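Local coordinates for protein putative neuraminyllactose-binding hemagglutinin homolog (Helicobacter pylori, PDB 3BGH) that is probably an outer-membrane lipoprotein adhesin related to neuraminyllactose-binding hemagglutinin, though its function has not been established, at residues V106-E110 against I190-M194; F23-I27 against Q67-F71; N135-P139 against M214-E218; L41-I46 against F60-F65; H37-I42 against K95-R101. All blocks are in the same frame, centred on the assembly; numbering follows the deposited sequence.

Contact 1 (V106-E110 against I190-M194); sequences VAILE and IRKIM
Ile108 CD1 touches both Ile190 and Ile193, reaching from strand 98-114 onto helix 186-208 where the helix packs on the mixed beta-sheet of this alpha/beta fold. Its nearest neighbour is Ile193 CG2 at 3.7 Å, and roughly at a right angle to that direction it meets the helix backbone, with Ile190 CA 4.0 Å from Ile108 CD1. The side chains of Ile108 and Ile193 run alongside each other, head to tail, which also brings Ile108 CG1 against Ile193 CG2. With chi1 at -71° and chi2 at 165°, the longer branch of Ile108 is stretched out from the sheet and its terminal methyl makes most of the contact. A second apolar touch lies two residues earlier on the strand, where Val106 CG1 meets the terminal methyl of Met194, CE, at 3.5 Å; the course of the methionine chain between helix and methyl is less certain.

The axes of 106-110 and 190-194 run at 138° to each other and come within 10.0 Å, a separation filled by these aliphatic groups. Further out, Tyr56 of helix 54-73 touches Ile190 and Met194, while Ile155 and Ala157 of strand 144-161 touch Ile193. The strand itself is fixed by backbone bonds of Val106 with Glu47 and of Ala107 with Ser129, and Ile108 N is bound by Asn49 OD1. Ala107 and Leu109 turn away from the helix and pack on Asn105 and Tyr131 of the second subunit. At the margin, the carboxylate oxygen Glu110 OE2 approaches Ile190 CD1 to 4.2 Å.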
# COMPACT_ATOMS: atom_id res chain seq x y z
N VAL A 106 0.07 -6.10 1.26
CA VAL A 106 -0.45 -6.05 -0.09
C VAL A 106 -1.96 -5.93 0.00
O VAL A 106 -2.60 -6.59 0.81
CB VAL A 106 0.04 -7.23 -0.99
CG1 VAL A 106 -0.40 -8.55 -0.45
CG2 VAL A 106 -0.49 -7.07 -2.41
N ALA A 107 -2.52 -5.04 -0.79
CA ALA A 107 -3.94 -4.81 -0.79
C ALA A 107 -4.41 -4.81 -2.22
O ALA A 107 -3.68 -4.42 -3.12
CB ALA A 107 -4.26 -3.51 -0.12
N ILE A 108 -5.63 -5.28 -2.43
CA ILE A 108 -6.24 -5.24 -3.74
C ILE A 108 -7.48 -4.30 -3.73
O ILE A 108 -8.36 -4.38 -2.87
CB ILE A 108 -6.47 -6.67 -4.27
CG1 ILE A 108 -5.11 -7.26 -4.61
CG2 ILE A 108 -7.36 -6.68 -5.52
CD1 ILE A 108 -5.04 -8.70 -4.79
N LEU A 109 -7.46 -3.35 -4.66
CA LEU A 109 -8.58 -2.46 -4.89
C LEU A 109 -9.38 -2.99 -6.07
O LEU A 109 -8.83 -3.47 -7.05
CB LEU A 109 -8.09 -1.07 -5.21
CG LEU A 109 -7.60 -0.21 -4.04
CD1 LEU A 109 -6.34 -0.76 -3.37
CD2 LEU A 109 -7.33 1.15 -4.58
N GLU A 110 -10.69 -2.92 -5.94
CA GLU A 110 -11.60 -3.52 -6.90
C GLU A 110 -12.32 -2.44 -7.66
O GLU A 110 -12.54 -1.35 -7.12
CB GLU A 110 -12.59 -4.46 -6.19
CG GLU A 110 -11.89 -5.72 -5.66
CD GLU A 110 -12.81 -6.70 -4.96
OE1 GLU A 110 -13.94 -6.33 -4.61
OE2 GLU A 110 -12.38 -7.86 -4.76
N ILE A 190 -7.59 -11.56 -8.14
CA ILE A 190 -6.77 -11.62 -6.93
C ILE A 190 -5.64 -12.64 -7.06
O ILE A 190 -4.47 -12.35 -6.79
CB ILE A 190 -7.67 -11.97 -5.71
CG1 ILE A 190 -8.62 -10.79 -5.44
CG2 ILE A 190 -6.86 -12.30 -4.50
CD1 ILE A 190 -9.64 -11.03 -4.37
N ARG A 191 -6.00 -13.83 -7.51
CA ARG A 191 -5.06 -14.88 -7.79
C ARG A 191 -3.93 -14.46 -8.76
O ARG A 191 -2.75 -14.73 -8.49
CB ARG A 191 -5.82 -16.13 -8.24
CG ARG A 191 -5.72 -17.23 -7.22
CD ARG A 191 -7.00 -18.00 -6.97
NE ARG A 191 -7.29 -18.97 -8.02
CZ ARG A 191 -8.18 -19.95 -7.91
NH1 ARG A 191 -8.87 -20.15 -6.78
NH2 ARG A 191 -8.38 -20.76 -8.94
N LYS A 192 -4.31 -13.77 -9.84
CA LYS A 192 -3.37 -13.25 -10.86
C LYS A 192 -2.47 -12.16 -10.34
O LYS A 192 -1.26 -12.18 -10.56
CB LYS A 192 -4.11 -12.72 -12.09
CG LYS A 192 -4.69 -13.80 -13.02
CD LYS A 192 -5.08 -13.23 -14.35
CE LYS A 192 -6.57 -12.89 -14.39
NZ LYS A 192 -6.89 -12.01 -15.58
N ILE A 193 -3.06 -11.21 -9.62
CA ILE A 193 -2.32 -10.10 -9.06
C ILE A 193 -1.30 -10.57 -8.05
O ILE A 193 -0.13 -10.14 -8.10
CB ILE A 193 -3.30 -9.03 -8.47
CG1 ILE A 193 -3.96 -8.26 -9.63
CG2 ILE A 193 -2.58 -8.12 -7.47
CD1 ILE A 193 -5.19 -7.44 -9.26
N MET A 194 -1.73 -11.46 -7.15
CA MET A 194 -0.87 -12.05 -6.13
C MET A 194 0.28 -12.87 -6.75
O MET A 194 1.40 -12.79 -6.26
CB MET A 194 -1.64 -12.93 -5.12
CG MET A 194 -2.90 -12.35 -4.51
SD MET A 194 -2.85 -12.47 -2.73
CE MET A 194 -1.73 -11.10 -2.53

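Contact 2 (F23-I27 against Q67-F71); sequences FHYPI and QLSSF
His24 passes close to the Gln67 amide, with His24 CA 3.4 Å from Gln67 OE1; just before it, the Phe23 ring leads away to meet Phe60 edge-to-face and to lie nearly parallel to that of Tyr198. The imidazole follows the backbone of His24, since CG stands anti to the backbone N (chi1 -177°), and its plane is only 13° from that of the amide. The two groups meet obliquely, His24 CD2 lying 3.5 Å from Gln67 NE2.

Tyr25 supplies the polar core of the contact. Its N-H gives a bond of 2.9 Å to Gln67 OE1, arriving in the carbonyl plane on a lone pair, and Gln67 NE2 returns one of 3.1 Å to Tyr25 O. This pair of bonds between one side-chain amide and both polar backbone atoms of a single residue mimics a strand pairing, and fastens the irregular chain ahead of strand 38-48 to helix 54-73 of the alpha/beta fold. Both bonds are fairly straight, and together they fix the rotation of the amide. OE1 also pairs with Tyr198 OH of helix 186-208, and the Tyr25 ring packs on that same helix, against His199 and Val203.

Beyond Pro26, Ile27 turns toward the helix and rests CD1 on its surface, 3.3 Å from Gln67 O and close to Phe71 N, with Ser70 CB beside it, 3.8 Å from Ile27 CD1. Its other branch, Ile27 CG2, sits at the edge of the Phe71 ring, 3.9 Å from CD1 of that ring.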
# COMPACT_ATOMS: atom_id res chain seq x y z
N PHE A 23 2.67 -19.54 -5.99
CA PHE A 23 3.71 -18.92 -5.19
C PHE A 23 5.00 -19.76 -5.27
O PHE A 23 5.44 -20.34 -4.30
CB PHE A 23 3.18 -18.62 -3.77
CG PHE A 23 1.92 -17.74 -3.75
CD1 PHE A 23 1.48 -17.06 -4.89
CD2 PHE A 23 1.18 -17.59 -2.58
CE1 PHE A 23 0.33 -16.26 -4.87
CE2 PHE A 23 0.03 -16.76 -2.54
CZ PHE A 23 -0.39 -16.10 -3.68
N HIS A 24 5.60 -19.80 -6.47
CA HIS A 24 6.87 -20.54 -6.72
C HIS A 24 7.66 -19.86 -7.86
O HIS A 24 7.13 -19.59 -8.94
CB HIS A 24 6.60 -22.05 -7.01
CG HIS A 24 7.85 -22.89 -7.22
ND1 HIS A 24 8.29 -23.28 -8.47
CD2 HIS A 24 8.72 -23.43 -6.33
CE1 HIS A 24 9.38 -24.01 -8.35
NE2 HIS A 24 9.67 -24.11 -7.06
N TYR A 25 8.92 -19.54 -7.58
CA TYR A 25 9.77 -18.93 -8.59
C TYR A 25 10.92 -19.92 -8.75
O TYR A 25 11.49 -20.34 -7.75
CB TYR A 25 10.24 -17.54 -8.09
CG TYR A 25 11.38 -16.92 -8.88
CD1 TYR A 25 11.16 -16.38 -10.15
CD2 TYR A 25 12.69 -16.85 -8.34
CE1 TYR A 25 12.20 -15.80 -10.89
CE2 TYR A 25 13.75 -16.26 -9.08
CZ TYR A 25 13.49 -15.73 -10.36
OH TYR A 25 14.47 -15.14 -11.12
N PRO A 26 11.21 -20.36 -10.00
CA PRO A 26 12.27 -21.38 -10.12
C PRO A 26 13.67 -20.85 -9.78
O PRO A 26 14.21 -20.02 -10.51
CB PRO A 26 12.18 -21.81 -11.59
CG PRO A 26 11.56 -20.62 -12.31
CD PRO A 26 10.63 -19.99 -11.31
N ILE A 27 14.23 -21.32 -8.67
CA ILE A 27 15.62 -21.00 -8.33
C ILE A 27 16.56 -21.78 -9.24
O ILE A 27 16.89 -22.93 -8.98
CB ILE A 27 15.95 -21.26 -6.83
CG1 ILE A 27 14.98 -20.45 -5.93
CG2 ILE A 27 17.41 -20.91 -6.52
CD1 ILE A 27 14.80 -21.01 -4.51
N GLN A 67 11.36 -20.83 0.07
CA GLN A 67 12.14 -20.48 -1.08
C GLN A 67 13.38 -19.65 -0.79
O GLN A 67 14.42 -19.85 -1.40
CB GLN A 67 11.27 -19.77 -2.07
CG GLN A 67 10.20 -20.67 -2.67
CD GLN A 67 10.16 -20.51 -4.15
OE1 GLN A 67 9.40 -19.68 -4.68
NE2 GLN A 67 11.03 -21.25 -4.85
N LEU A 68 13.28 -18.70 0.12
CA LEU A 68 14.44 -17.92 0.49
C LEU A 68 15.46 -18.77 1.23
O LEU A 68 16.65 -18.54 1.12
CB LEU A 68 14.06 -16.69 1.29
CG LEU A 68 13.82 -15.57 0.32
CD1 LEU A 68 13.03 -14.47 1.02
CD2 LEU A 68 15.18 -15.06 -0.31
N SER A 69 14.98 -19.73 2.01
CA SER A 69 15.89 -20.71 2.59
C SER A 69 16.58 -21.52 1.47
O SER A 69 17.80 -21.60 1.45
CB SER A 69 15.20 -21.58 3.62
OG SER A 69 14.89 -20.80 4.77
N SER A 70 15.80 -22.01 0.50
CA SER A 70 16.37 -22.81 -0.62
C SER A 70 17.36 -22.04 -1.46
O SER A 70 18.39 -22.59 -1.85
CB SER A 70 15.32 -23.36 -1.56
OG SER A 70 14.59 -24.35 -0.88
N PHE A 71 17.01 -20.80 -1.76
CA PHE A 71 17.90 -19.90 -2.46
C PHE A 71 19.21 -19.73 -1.68
O PHE A 71 20.29 -19.83 -2.25
CB PHE A 71 17.24 -18.54 -2.62
CG PHE A 71 18.12 -17.54 -3.29
CD1 PHE A 71 18.24 -17.54 -4.68
CD2 PHE A 71 18.83 -16.61 -2.54
CE1 PHE A 71 19.07 -16.60 -5.32
CE2 PHE A 71 19.65 -15.68 -3.17
CZ PHE A 71 19.77 -15.68 -4.56

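Contact 3 (N135-P139 against M214-E218); sequences NFVEP and MEHYE
Phe136 and Tyr217 meet obliquely, their ring planes inclined by 41° and their centroids 6.0 Å apart. The touching is done by the outer part of the tyrosine and the inner part of the phenylalanine: Tyr217 CE1 lies 3.9 Å from Phe136 CB and 4.0 Å from Phe136 CD1. Tyr217 holds CG anti to its backbone nitrogen (chi1 -176°), which sends the ring out from the helix toward the strand and sets its hydroxyl beside the start of the phenylalanine side chain, with OH 4.0 Å from Phe136 CB.

Met214, almost one helical turn before Tyr217, comes in from another direction. Its chain, bent at chi2 and chi3, crosses the phenylalanine at about a right angle and brings CE to the ring edge, near the ring plane, 3.8 Å from Phe136 CE1. These three side chains bridge the end of strand 123-137 and the C-terminal helix 211-223. The axes of 135-137 and 214-218 come no nearer than 12.4 Å, so the helix rests on the sheet through long side chains and not by close backbone approach.

The Phe136 ring has further neighbours in the sheet: Leu98 and Leu100 of strand 98-114, and His146 of strand 144-161, whose ring it meets edge-to-face. Tyr217 also packs on Leu98 and Ile145. Farther along, Glu138 OE2 accepts a bond from Ser141 N.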
# COMPACT_ATOMS: atom_id res chain seq x y z
N ASN A 135 14.42 -6.15 5.94
CA ASN A 135 15.43 -5.57 6.86
C ASN A 135 16.67 -6.45 7.09
O ASN A 135 16.56 -7.65 7.32
CB ASN A 135 14.80 -5.12 8.21
CG ASN A 135 14.33 -3.65 8.18
OD1 ASN A 135 14.49 -2.96 7.18
ND2 ASN A 135 13.80 -3.17 9.30
N PHE A 136 17.84 -5.84 7.01
CA PHE A 136 19.09 -6.52 7.29
C PHE A 136 19.54 -6.12 8.69
O PHE A 136 19.81 -4.95 8.95
CB PHE A 136 20.19 -6.15 6.26
CG PHE A 136 19.91 -6.60 4.86
CD1 PHE A 136 20.77 -7.47 4.21
CD2 PHE A 136 18.81 -6.11 4.15
CE1 PHE A 136 20.53 -7.85 2.89
CE2 PHE A 136 18.56 -6.52 2.82
CZ PHE A 136 19.40 -7.39 2.20
N VAL A 137 19.60 -7.09 9.59
CA VAL A 137 19.80 -6.82 11.00
C VAL A 137 21.06 -7.51 11.55
O VAL A 137 21.30 -8.70 11.30
CB VAL A 137 18.57 -7.24 11.84
CG1 VAL A 137 18.75 -6.85 13.30
CG2 VAL A 137 17.28 -6.62 11.30
N GLU A 138 21.85 -6.73 12.28
CA GLU A 138 23.00 -7.23 13.03
C GLU A 138 22.51 -7.97 14.29
O GLU A 138 21.85 -7.39 15.14
CB GLU A 138 24.04 -6.12 13.27
CG GLU A 138 24.59 -5.95 14.69
CD GLU A 138 25.30 -7.19 15.25
OE1 GLU A 138 26.00 -7.89 14.49
OE2 GLU A 138 25.14 -7.45 16.47
N PRO A 139 22.77 -9.28 14.35
CA PRO A 139 22.13 -10.23 15.29
C PRO A 139 22.29 -9.94 16.78
O PRO A 139 21.33 -10.14 17.56
CB PRO A 139 22.77 -11.57 14.92
CG PRO A 139 23.21 -11.39 13.48
CD PRO A 139 23.68 -9.96 13.42
N MET A 214 26.43 -9.68 -0.67
CA MET A 214 26.67 -10.28 0.66
C MET A 214 28.15 -10.15 1.13
O MET A 214 28.42 -9.84 2.31
CB MET A 214 26.17 -11.73 0.74
CG MET A 214 24.63 -11.92 0.71
SD MET A 214 23.69 -11.02 2.00
CE MET A 214 23.31 -9.59 1.02
N GLU A 215 29.10 -10.37 0.20
CA GLU A 215 30.54 -10.27 0.50
C GLU A 215 30.83 -8.84 0.87
O GLU A 215 31.60 -8.58 1.81
CB GLU A 215 31.44 -10.66 -0.70
CG GLU A 215 31.20 -12.03 -1.27
CD GLU A 215 32.35 -12.56 -2.12
OE1 GLU A 215 33.00 -11.78 -2.87
OE2 GLU A 215 32.59 -13.79 -2.06
N HIS A 216 30.20 -7.91 0.14
CA HIS A 216 30.35 -6.50 0.46
C HIS A 216 29.82 -6.21 1.88
O HIS A 216 30.51 -5.60 2.69
CB HIS A 216 29.70 -5.60 -0.59
CG HIS A 216 29.91 -4.14 -0.33
ND1 HIS A 216 29.19 -3.44 0.62
CD2 HIS A 216 30.78 -3.26 -0.87
CE1 HIS A 216 29.61 -2.18 0.64
NE2 HIS A 216 30.58 -2.05 -0.25
N TYR A 217 28.61 -6.68 2.17
CA TYR A 217 27.99 -6.57 3.48
C TYR A 217 28.89 -7.16 4.54
O TYR A 217 29.03 -6.58 5.60
CB TYR A 217 26.65 -7.31 3.48
CG TYR A 217 25.87 -7.18 4.74
CD1 TYR A 217 24.85 -6.24 4.84
CD2 TYR A 217 26.14 -8.00 5.84
CE1 TYR A 217 24.11 -6.11 5.99
CE2 TYR A 217 25.39 -7.88 7.01
CZ TYR A 217 24.38 -6.94 7.08
OH TYR A 217 23.62 -6.78 8.23
N GLU A 218 29.47 -8.34 4.26
CA GLU A 218 30.43 -9.01 5.18
C GLU A 218 31.61 -8.09 5.50
O GLU A 218 31.90 -7.83 6.66
CB GLU A 218 30.91 -10.36 4.61
CG GLU A 218 29.95 -11.55 4.85
CD GLU A 218 29.76 -12.50 3.64
OE1 GLU A 218 30.61 -12.54 2.70
OE2 GLU A 218 28.74 -13.22 3.62

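Contact 4 (L41-I46 against F60-F65); sequences LIEPKI and FEKSLF
The Phe65 ring lies against the backbone of residues 41-43, with Glu43 CA over one face in a CH-pi contact, 4.0 Å from the ring centroid. At its edge, near the ring plane, Leu41 O comes 3.4 Å from Phe65 CE1. The Leu41 side chain runs antiparallel to that of the phenylalanine and places CD2 3.6 Å from Phe65 CD1. CG of Phe65 is anti to the backbone nitrogen (chi1 -168°), which swings the ring off the helix and against the strand.

Pro44 continues the apolar surface, its CD resting 3.9 Å from Phe65 CB and its CG near Leu64 CB. Farther along, Ile46 CG1 passes the aliphatic part of Glu61 and approaches the Phe60 ring obliquely.

Polar contact begins with Glu61. Extended beyond CG, its side chain runs past Pro44 O to Ile46 N, which binds Glu61 OE2 at 2.8 Å in a nearly straight bond (168°), on the anti side of the oxygen and 15° out of the carboxylate plane. Lys45 turns away from the helix, its amine paired with Asp84.

Both polar backbone groups of Ile46 are thus met from the helix, the N-H by Glu61 and the carbonyl by Gln57 NE2, in a strand 38-48 that is broken by a bulge or short loop. Strand 38-48, helix 54-73 and strand 78-82 form a beta-alpha-beta unit, and the helix, the connection of the crossover, packs on strand 38-48.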
# COMPACT_ATOMS: atom_id res chain seq x y z
N LEU A 41 16.71 -16.42 9.24
CA LEU A 41 15.56 -16.01 8.46
C LEU A 41 14.33 -16.06 9.33
O LEU A 41 14.01 -17.10 9.88
CB LEU A 41 15.39 -16.94 7.27
CG LEU A 41 14.67 -16.34 6.07
CD1 LEU A 41 15.61 -15.34 5.44
CD2 LEU A 41 14.28 -17.43 5.09
N ILE A 42 13.65 -14.92 9.47
CA ILE A 42 12.43 -14.81 10.27
C ILE A 42 11.21 -14.93 9.35
O ILE A 42 11.29 -14.54 8.20
CB ILE A 42 12.41 -13.49 11.06
CG1 ILE A 42 13.58 -13.48 12.02
CG2 ILE A 42 11.13 -13.33 11.86
CD1 ILE A 42 13.57 -12.32 12.96
N GLU A 43 10.11 -15.50 9.85
CA GLU A 43 8.93 -15.74 9.03
C GLU A 43 8.38 -14.37 8.62
O GLU A 43 8.20 -13.53 9.50
CB GLU A 43 7.87 -16.56 9.80
CG GLU A 43 6.69 -17.14 8.94
CD GLU A 43 5.73 -18.07 9.73
OE1 GLU A 43 5.18 -17.65 10.80
OE2 GLU A 43 5.49 -19.22 9.26
N PRO A 44 8.14 -14.14 7.31
CA PRO A 44 7.73 -12.83 6.82
C PRO A 44 6.36 -12.46 7.36
O PRO A 44 5.48 -13.32 7.44
CB PRO A 44 7.63 -13.03 5.30
CG PRO A 44 8.44 -14.20 5.00
CD PRO A 44 8.21 -15.10 6.21
N LYS A 45 6.21 -11.21 7.77
CA LYS A 45 4.93 -10.65 8.20
C LYS A 45 4.33 -9.77 7.09
O LYS A 45 4.78 -8.64 6.91
CB LYS A 45 5.16 -9.78 9.44
CG LYS A 45 4.85 -10.46 10.74
CD LYS A 45 5.98 -11.37 11.21
CE LYS A 45 5.55 -12.19 12.47
NZ LYS A 45 6.32 -13.48 12.55
N ILE A 46 3.37 -10.30 6.34
CA ILE A 46 2.73 -9.57 5.25
C ILE A 46 1.23 -9.43 5.51
O ILE A 46 0.49 -10.39 5.40
CB ILE A 46 2.90 -10.26 3.85
CG1 ILE A 46 4.31 -10.84 3.61
CG2 ILE A 46 2.46 -9.35 2.71
CD1 ILE A 46 5.44 -9.84 3.49
N PHE A 60 1.37 -17.27 0.68
CA PHE A 60 2.32 -16.24 0.25
C PHE A 60 3.48 -16.07 1.27
O PHE A 60 4.64 -16.01 0.86
CB PHE A 60 1.57 -14.91 0.03
CG PHE A 60 2.33 -13.88 -0.72
CD1 PHE A 60 2.00 -13.57 -2.05
CD2 PHE A 60 3.34 -13.15 -0.11
CE1 PHE A 60 2.69 -12.57 -2.75
CE2 PHE A 60 4.03 -12.16 -0.82
CZ PHE A 60 3.71 -11.86 -2.13
N GLU A 61 3.19 -15.99 2.56
CA GLU A 61 4.27 -15.91 3.57
C GLU A 61 5.09 -17.20 3.70
O GLU A 61 6.29 -17.12 3.97
CB GLU A 61 3.73 -15.59 4.96
CG GLU A 61 3.32 -14.17 5.16
CD GLU A 61 2.45 -13.99 6.41
OE1 GLU A 61 2.03 -14.98 7.03
OE2 GLU A 61 2.19 -12.84 6.77
N LYS A 62 4.45 -18.35 3.54
CA LYS A 62 5.11 -19.65 3.70
C LYS A 62 6.02 -19.90 2.52
O LYS A 62 7.15 -20.32 2.69
CB LYS A 62 4.10 -20.81 3.89
CG LYS A 62 4.54 -22.22 3.29
CD LYS A 62 3.59 -23.41 3.67
CE LYS A 62 3.53 -24.52 2.58
NZ LYS A 62 2.74 -24.08 1.35
N SER A 63 5.54 -19.62 1.31
CA SER A 63 6.36 -19.86 0.14
C SER A 63 7.65 -19.03 0.10
O SER A 63 8.69 -19.55 -0.29
CB SER A 63 5.56 -19.67 -1.13
OG SER A 63 4.44 -20.53 -1.06
N LEU A 64 7.59 -17.77 0.52
CA LEU A 64 8.73 -16.84 0.47
C LEU A 64 9.79 -17.33 1.43
O LEU A 64 10.99 -17.28 1.16
CB LEU A 64 8.31 -15.40 0.86
CG LEU A 64 7.62 -14.45 -0.12
CD1 LEU A 64 7.46 -13.06 0.52
CD2 LEU A 64 8.41 -14.28 -1.43
N PHE A 65 9.31 -17.83 2.55
CA PHE A 65 10.14 -18.29 3.64
C PHE A 65 10.94 -19.53 3.21
O PHE A 65 12.15 -19.60 3.41
CB PHE A 65 9.20 -18.58 4.80
CG PHE A 65 9.87 -18.79 6.10
CD1 PHE A 65 10.96 -18.02 6.47
CD2 PHE A 65 9.38 -19.75 6.97
CE1 PHE A 65 11.58 -18.21 7.71
CE2 PHE A 65 9.99 -19.96 8.20
CZ PHE A 65 11.09 -19.20 8.58

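Contact 5 (H37-I42 against K95-R101); sequences HLVVLI and KALLVLR
Val40 uses both its backbone groups against the neighbouring strand: Val40 N donates to Leu98 O at 2.8 Å and Val40 O accepts from Leu100 N, also at 2.8 Å. Ile42 N extends the series to Leu100 O at 3.1 Å, giving parallel pairing with Val40 beside Val99. At the other end of the contact Leu38 O accepts Leu97 N of segment 95-101 at 2.7 Å. Ala96 CA and Val99 CA add weak CA-H...O contacts to Leu38 O and Val40 O.

The side chains of Val40 and Val99 lie side by side and point the same way, their CG1 atoms 3.9 Å apart, and Ile42 CD1 reaches across to Val99 CG1. On the other face Leu41 CD1 meets Leu100 CB at 3.8 Å.

The backbone groups of Val39 and Leu41 bond to those of Ser78, Ser80 and Phe82, placing strand 38-48 between strand 78-82 and strand 98-114. Helix 54-73 packs on the face of Val39 and Leu41, and helix 211-223 covers the Leu98 end of the same face, with Met214 touching Leu98.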
# COMPACT_ATOMS: atom_id res chain seq x y z
N HIS A 37 29.08 -18.93 6.03
CA HIS A 37 28.27 -17.92 6.73
C HIS A 37 26.87 -18.46 7.10
O HIS A 37 26.26 -19.17 6.30
CB HIS A 37 28.16 -16.69 5.86
CG HIS A 37 29.48 -16.16 5.41
ND1 HIS A 37 29.92 -16.29 4.11
CD2 HIS A 37 30.45 -15.49 6.07
CE1 HIS A 37 31.10 -15.71 3.99
NE2 HIS A 37 31.45 -15.22 5.17
N LEU A 38 26.40 -18.14 8.31
CA LEU A 38 25.02 -18.49 8.75
C LEU A 38 24.08 -17.25 8.74
O LEU A 38 24.42 -16.22 9.34
CB LEU A 38 25.04 -19.09 10.16
CG LEU A 38 23.70 -19.15 10.92
CD1 LEU A 38 22.74 -20.18 10.35
CD2 LEU A 38 23.88 -19.40 12.41
N VAL A 39 22.92 -17.35 8.08
CA VAL A 39 21.90 -16.27 8.15
C VAL A 39 20.62 -16.72 8.86
O VAL A 39 20.11 -17.80 8.60
CB VAL A 39 21.54 -15.65 6.76
CG1 VAL A 39 22.76 -15.50 5.88
CG2 VAL A 39 20.50 -16.46 6.06
N VAL A 40 20.11 -15.88 9.74
CA VAL A 40 18.84 -16.13 10.39
C VAL A 40 17.69 -15.58 9.54
O VAL A 40 17.71 -14.41 9.15
CB VAL A 40 18.80 -15.49 11.78
CG1 VAL A 40 17.46 -15.71 12.43
CG2 VAL A 40 19.87 -16.06 12.63
N LEU A 41 16.71 -16.42 9.24
CA LEU A 41 15.56 -16.01 8.46
C LEU A 41 14.33 -16.06 9.33
O LEU A 41 14.01 -17.10 9.88
CB LEU A 41 15.39 -16.94 7.27
CG LEU A 41 14.67 -16.34 6.07
CD1 LEU A 41 15.61 -15.34 5.44
CD2 LEU A 41 14.28 -17.43 5.09
N ILE A 42 13.65 -14.92 9.47
CA ILE A 42 12.43 -14.81 10.27
C ILE A 42 11.21 -14.93 9.35
O ILE A 42 11.29 -14.54 8.20
CB ILE A 42 12.41 -13.49 11.06
CG1 ILE A 42 13.58 -13.48 12.02
CG2 ILE A 42 11.13 -13.33 11.86
CD1 ILE A 42 13.57 -12.32 12.96
N LYS A 95 26.78 -16.42 16.51
CA LYS A 95 27.40 -17.02 15.33
C LYS A 95 26.94 -16.45 13.96
O LYS A 95 27.70 -16.47 12.99
CB LYS A 95 27.24 -18.55 15.39
CG LYS A 95 28.39 -19.33 14.73
CD LYS A 95 28.39 -20.81 15.15
CE LYS A 95 27.20 -21.60 14.57
NZ LYS A 95 27.25 -21.57 13.07
N ALA A 96 25.70 -15.95 13.89
CA ALA A 96 25.07 -15.57 12.62
C ALA A 96 25.75 -14.37 11.98
O ALA A 96 26.26 -13.50 12.69
CB ALA A 96 23.61 -15.28 12.83
N LEU A 97 25.79 -14.33 10.66
CA LEU A 97 26.22 -13.14 9.95
C LEU A 97 25.15 -12.05 9.99
O LEU A 97 25.45 -10.89 10.21
CB LEU A 97 26.53 -13.46 8.49
CG LEU A 97 26.83 -12.22 7.63
CD1 LEU A 97 28.18 -11.64 8.02
CD2 LEU A 97 26.73 -12.51 6.12
N LEU A 98 23.89 -12.45 9.83
CA LEU A 98 22.84 -11.58 9.39
C LEU A 98 21.53 -12.17 9.88
O LEU A 98 21.39 -13.39 9.98
CB LEU A 98 22.88 -11.57 7.86
CG LEU A 98 21.98 -10.78 6.94
CD1 LEU A 98 21.62 -9.43 7.50
CD2 LEU A 98 22.71 -10.60 5.61
N VAL A 99 20.59 -11.29 10.21
CA VAL A 99 19.19 -11.67 10.41
C VAL A 99 18.39 -10.95 9.35
O VAL A 99 18.45 -9.74 9.27
CB VAL A 99 18.66 -11.25 11.76
CG1 VAL A 99 17.25 -11.81 11.96
CG2 VAL A 99 19.58 -11.71 12.85
N LEU A 100 17.67 -11.69 8.53
CA LEU A 100 16.79 -11.15 7.53
C LEU A 100 15.36 -11.25 8.05
O LEU A 100 14.97 -12.24 8.66
CB LEU A 100 16.94 -11.91 6.23
CG LEU A 100 18.24 -11.78 5.43
CD1 LEU A 100 18.11 -12.65 4.20
CD2 LEU A 100 18.47 -10.34 5.01
N ARG A 101 14.59 -10.21 7.77
CA ARG A 101 13.36 -9.92 8.48
C ARG A 101 12.45 -9.02 7.59
O ARG A 101 12.71 -7.83 7.43
CB ARG A 101 13.73 -9.27 9.84
CG ARG A 101 12.66 -8.51 10.51
CD ARG A 101 12.89 -8.46 12.01
NE ARG A 101 11.60 -8.55 12.69
CZ ARG A 101 11.38 -8.23 13.96
NH1 ARG A 101 12.37 -7.76 14.72
NH2 ARG A 101 10.16 -8.36 14.48

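From the N terminus, residues 23-27 are tied to helix 54-73 by contact 2, closing a loop that contains all of contact 4, the short link from strand 38-48 to the same helix. Contact 5 begins on that strand too, sharing Leu41 and Ile42 with contact 4, and pairs it with strand 98-114; its loop crosses that of contact 2. Contact 1 opens later on strand 98-114 and runs to helix 186-208, while contact 3 joins strand 123-137 to helix 211-223, and these two cross. They lie on opposite sides of the chain's centre, about 32 Å apart between centres, whereas contacts 3 and 5 touch through paired strands.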